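Side-chain contacts in glutathione transferase (Lolium rigidum, PDB 6ZB6), which probably conjugates glutathione to herbicides and other electrophilic xenobiotics, as phi class glutathione transferases do, and here holds S-(p-nitrobenzyl)glutathione: residues A16-L19 against V20-E24; A57-G61 against D62-F66. All coordinates share one frame; numbering follows the deposited sequence.

Contact 1 of 2, residues A16-L19 against V20-E24; sequences ARVL and VFLEE
V18 and L22, one helical turn apart, project together from one face of helix 13-24, with V18 CG1 3.9 Å from L22 CD1. They form the apolar, buried side of the contact in this helix, which belongs to a beta-alpha-beta unit in the thioredoxin-like domain. L19 CD2 reaches the same methyl of L22, so one leucine branch serves two neighbours, and V6 of strand 4-7 touches all three side chains. Beneath them L22 N bonds to V18 O at 2.9 Å.

R17 and F21, on the next flank, are buried and close as well. The ring carbon F21 CD2 comes obliquely to within 3.1 Å of R17 O, and F21 N gives that oxygen a weak hydrogen bond. R17 CG, swung away from its own N (chi1 180°), runs alongside the ring and meets F21 CE2 at 4.0 Å; the guanidinium plane is turned 20° from the ring plane. The more open end is at E23, partly exposed, whose CG rests 3.4 Å from L19 O while OE2 bonds to Y29 OH.

The guanidinium of R17 hydrogen-bonds to N14, S68 and N171, consistent with a buried group held in a set orientation by polar neighbours, with F21 flanking its aliphatic stem.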
loop_
_atom_site.group_PDB
_atom_site.type_symbol
_atom_site.label_atom_id
_atom_site.label_comp_id
_atom_site.label_asym_id
_atom_site.label_seq_id
_atom_site.Cartn_x
_atom_site.Cartn_y
_atom_site.Cartn_z
ATOM N N ALA A 16 -0.855 2.593 6.257
ATOM C CA ALA A 16 0.207 1.598 6.236
ATOM C C ALA A 16 1.188 1.868 5.112
ATOM O O ALA A 16 2.394 1.655 5.275
ATOM C CB ALA A 16 -0.386 0.192 6.078
ATOM N N ARG A 17 0.687 2.350 3.966
ATOM C CA ARG A 17 1.565 2.654 2.838
ATOM C C ARG A 17 2.689 3.596 3.264
ATOM O O ARG A 17 3.870 3.338 3.000
ATOM C CB ARG A 17 0.743 3.250 1.686
ATOM C CG ARG A 17 1.571 3.608 0.453
ATOM C CD ARG A 17 0.851 4.576 -0.491
ATOM N NE ARG A 17 -0.528 4.175 -0.769
ATOM C CZ ARG A 17 -0.864 3.147 -1.550
ATOM N NH1 ARG A 17 0.078 2.432 -2.157
ATOM N NH2 ARG A 17 -2.144 2.835 -1.735
ATOM N N VAL A 18 2.330 4.672 3.972
ATOM C CA VAL A 18 3.306 5.642 4.466
ATOM C C VAL A 18 4.234 5.009 5.501
ATOM O O VAL A 18 5.455 5.214 5.476
ATOM C CB VAL A 18 2.568 6.861 5.050
ATOM C CG1 VAL A 18 3.569 7.886 5.645
ATOM C CG2 VAL A 18 1.638 7.497 3.999
ATOM N N LEU A 19 3.673 4.238 6.433
ATOM C CA LEU A 19 4.498 3.637 7.474
ATOM C C LEU A 19 5.565 2.728 6.875
ATOM O O LEU A 19 6.696 2.683 7.370
ATOM C CB LEU A 19 3.624 2.872 8.471
ATOM C CG LEU A 19 2.474 3.651 9.118
ATOM C CD1 LEU A 19 1.802 2.842 10.235
ATOM C CD2 LEU A 19 2.933 5.023 9.628
ATOM N N VAL A 20 5.229 2.004 5.803
ATOM C CA VAL A 20 6.224 1.180 5.122
ATOM C C VAL A 20 7.414 2.032 4.684
ATOM O O VAL A 20 8.572 1.694 4.950
ATOM C CB VAL A 20 5.591 0.437 3.931
ATOM C CG1 VAL A 20 6.691 -0.123 3.028
ATOM C CG2 VAL A 20 4.676 -0.720 4.437
ATOM N N PHE A 21 7.153 3.154 4.013
ATOM C CA PHE A 21 8.286 3.927 3.517
ATOM C C PHE A 21 9.040 4.613 4.648
ATOM O O PHE A 21 10.271 4.720 4.585
ATOM C CB PHE A 21 7.811 4.896 2.442
ATOM C CG PHE A 21 7.313 4.184 1.221
ATOM C CD1 PHE A 21 8.190 3.427 0.455
ATOM C CD2 PHE A 21 5.962 4.195 0.886
ATOM C CE1 PHE A 21 7.742 2.735 -0.660
ATOM C CE2 PHE A 21 5.501 3.495 -0.236
ATOM C CZ PHE A 21 6.386 2.768 -1.008
ATOM N N LEU A 22 8.343 5.028 5.713
ATOM C CA LEU A 22 9.045 5.517 6.893
ATOM C C LEU A 22 9.990 4.461 7.444
ATOM O O LEU A 22 11.123 4.766 7.828
ATOM C CB LEU A 22 8.046 5.951 7.964
ATOM C CG LEU A 22 7.385 7.322 7.751
ATOM C CD1 LEU A 22 6.131 7.457 8.611
ATOM C CD2 LEU A 22 8.386 8.466 8.022
ATOM N N GLU A 23 9.546 3.203 7.494
ATOM C CA GLU A 23 10.411 2.164 8.030
ATOM C C GLU A 23 11.550 1.849 7.074
ATOM O O GLU A 23 12.647 1.506 7.521
ATOM C CB GLU A 23 9.598 0.904 8.331
ATOM C CG GLU A 23 8.739 1.032 9.567
ATOM C CD GLU A 23 9.554 1.047 10.839
ATOM O OE1 GLU A 23 10.694 0.530 10.829
ATOM O OE2 GLU A 23 9.053 1.577 11.856
ATOM N N GLU A 24 11.313 1.963 5.764
ATOM C CA GLU A 24 12.364 1.653 4.801
ATOM C C GLU A 24 13.562 2.582 4.966
ATOM O O GLU A 24 14.711 2.158 4.796
ATOM C CB GLU A 24 11.817 1.726 3.372
ATOM C CG GLU A 24 10.962 0.502 2.972
ATOM C CD GLU A 24 11.777 -0.759 2.658
ATOM O OE1 GLU A 24 12.997 -0.667 2.407
ATOM O OE2 GLU A 24 11.185 -1.861 2.642
#

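Contact 2 of 2, residues A57-G61 against D62-F66; sequences AFQDG and DLLLF
F58 and L65 sit opposite each other in register across a beta hairpin, strands 57-60 and 63-66 joined by a type II' turn from D60 to L63. This hairpin supplies the last two strands of the mixed sheet in the thioredoxin-like domain. The two residues form an antiparallel hydrogen-bonded pair: L65 N donates to F58 O at 2.9 Å, while the return bond from F58 N to L65 O is bent to 123° and weak.

The F58 side chain leaves its strand on the face it shares with D60, L63 and L65. Its CB lies 3.8 Å from L65 O. Because CG is anti to the backbone N (chi1 171°), the ring extends alongside the L65 side chain. CD1 meets L65 CD1 at 3.8 Å, an oblique approach, and also lies near L65 CB; CE1, farther along, still touches that same methyl. Beyond the hairpin, I71 of helix 68-78 packs on both F58 and L65, and D60 OD2 is held on this face by a salt bridge to K78 and a hydrogen bond to Y74.

On the other face Q59 and L64 run beside each other, Q59 CG lying 3.8 Å from L64 CD2. G61, with its positive phi of 65°, lets the chain reverse, and the extended Q59 side chain braces the turn: its NE2 donates to G61 O at 2.7 Å, with the oxygen close to the plane of the Q59 amide.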
loop_
_atom_site.group_PDB
_atom_site.type_symbol
_atom_site.label_atom_id
_atom_site.label_comp_id
_atom_site.label_asym_id
_atom_site.label_seq_id
_atom_site.Cartn_x
_atom_site.Cartn_y
_atom_site.Cartn_z
ATOM N N ALA A 57 -3.425 11.747 7.026
ATOM C CA ALA A 57 -2.807 13.064 6.873
ATOM C C ALA A 57 -1.411 12.983 7.476
ATOM O O ALA A 57 -1.033 11.977 8.066
ATOM C CB ALA A 57 -3.646 14.163 7.527
ATOM N N PHE A 58 -0.644 14.059 7.364
ATOM C CA PHE A 58 0.764 13.974 7.714
ATOM C C PHE A 58 1.244 15.348 8.139
ATOM O O PHE A 58 0.858 16.350 7.536
ATOM C CB PHE A 58 1.566 13.450 6.515
ATOM C CG PHE A 58 3.058 13.511 6.681
ATOM C CD1 PHE A 58 3.777 14.641 6.283
ATOM C CD2 PHE A 58 3.748 12.431 7.193
ATOM C CE1 PHE A 58 5.155 14.690 6.434
ATOM C CE2 PHE A 58 5.131 12.459 7.326
ATOM C CZ PHE A 58 5.835 13.579 6.942
ATOM N N GLN A 59 2.093 15.398 9.165
ATOM C CA GLN A 59 2.664 16.670 9.601
ATOM C C GLN A 59 4.163 16.521 9.823
ATOM O O GLN A 59 4.619 15.574 10.476
ATOM C CB GLN A 59 1.991 17.179 10.877
ATOM C CG GLN A 59 2.415 18.599 11.270
ATOM C CD GLN A 59 1.865 19.011 12.620
ATOM O OE1 GLN A 59 1.047 18.302 13.214
ATOM N NE2 GLN A 59 2.307 20.168 13.116
ATOM N N ASP A 60 4.921 17.444 9.250
ATOM C CA ASP A 60 6.348 17.595 9.509
ATOM C C ASP A 60 6.528 19.063 9.876
ATOM O O ASP A 60 6.616 19.906 8.983
ATOM C CB ASP A 60 7.169 17.221 8.284
ATOM C CG ASP A 60 8.662 17.341 8.525
ATOM O OD1 ASP A 60 9.056 17.639 9.669
ATOM O OD2 ASP A 60 9.436 17.115 7.571
ATOM N N GLY A 61 6.564 19.370 11.169
ATOM C CA GLY A 61 6.670 20.760 11.585
ATOM C C GLY A 61 5.438 21.536 11.179
ATOM O O GLY A 61 4.323 21.177 11.566
ATOM N N ASP A 62 5.612 22.580 10.374
ATOM C CA ASP A 62 4.482 23.365 9.901
ATOM C C ASP A 62 3.929 22.864 8.577
ATOM O O ASP A 62 2.940 23.416 8.091
ATOM C CB ASP A 62 4.883 24.838 9.760
ATOM C CG ASP A 62 5.155 25.494 11.098
ATOM O OD1 ASP A 62 5.724 26.610 11.106
ATOM O OD2 ASP A 62 4.800 24.894 12.140
ATOM N N LEU A 63 4.540 21.847 7.979
ATOM C CA LEU A 63 4.068 21.300 6.716
ATOM C C LEU A 63 2.991 20.260 6.985
ATOM O O LEU A 63 3.211 19.327 7.765
ATOM C CB LEU A 63 5.226 20.669 5.943
ATOM C CG LEU A 63 4.888 20.051 4.591
ATOM C CD1 LEU A 63 4.542 21.150 3.591
ATOM C CD2 LEU A 63 6.056 19.226 4.079
ATOM N N LEU A 64 1.830 20.437 6.358
ATOM C CA LEU A 64 0.742 19.466 6.387
ATOM C C LEU A 64 0.601 18.874 4.999
ATOM O O LEU A 64 0.586 19.614 4.013
ATOM C CB LEU A 64 -0.585 20.110 6.808
ATOM C CG LEU A 64 -0.704 20.595 8.255
ATOM C CD1 LEU A 64 -1.973 21.416 8.449
ATOM C CD2 LEU A 64 -0.678 19.392 9.198
ATOM N N LEU A 65 0.520 17.545 4.918
ATOM C CA LEU A 65 0.335 16.866 3.649
ATOM C C LEU A 65 -0.791 15.858 3.793
ATOM O O LEU A 65 -1.168 15.458 4.898
ATOM C CB LEU A 65 1.618 16.140 3.181
ATOM C CG LEU A 65 2.913 16.949 3.019
ATOM C CD1 LEU A 65 4.091 16.019 2.739
ATOM C CD2 LEU A 65 2.788 18.016 1.908
ATOM N N PHE A 66 -1.347 15.470 2.655
ATOM C CA PHE A 66 -2.251 14.335 2.597
ATOM C C PHE A 66 -2.020 13.668 1.249
ATOM O O PHE A 66 -1.151 14.091 0.477
ATOM C CB PHE A 66 -3.703 14.769 2.837
ATOM C CG PHE A 66 -4.238 15.741 1.811
ATOM C CD1 PHE A 66 -4.025 17.108 1.944
ATOM C CD2 PHE A 66 -4.983 15.286 0.732
ATOM C CE1 PHE A 66 -4.528 18.002 0.999
ATOM C CE2 PHE A 66 -5.475 16.162 -0.205
ATOM C CZ PHE A 66 -5.260 17.528 -0.073
#

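How the contacts relate
Contact 1 closes before contact 2 opens, and both belong to the N-terminal, thioredoxin-like domain, with centres 15 Å apart and nearest atoms about 5 Å apart without touching. The helix 13-24 of contact 1 links strands 4-7 and 29-32, whereas contact 2 forms the hairpin whose strand 57-60 runs antiparallel beside 4-7 and whose strand 63-66 forms one edge of the four-stranded sheet. Helix 68-78 packs against both. Contact 1 is buried and contact 2 lies nearer the surface, yet the side chain of R17 comes about 5 Å and that of F66 about 6 Å from the bound conjugate, so helix and hairpin both probably border the glutathione-binding region.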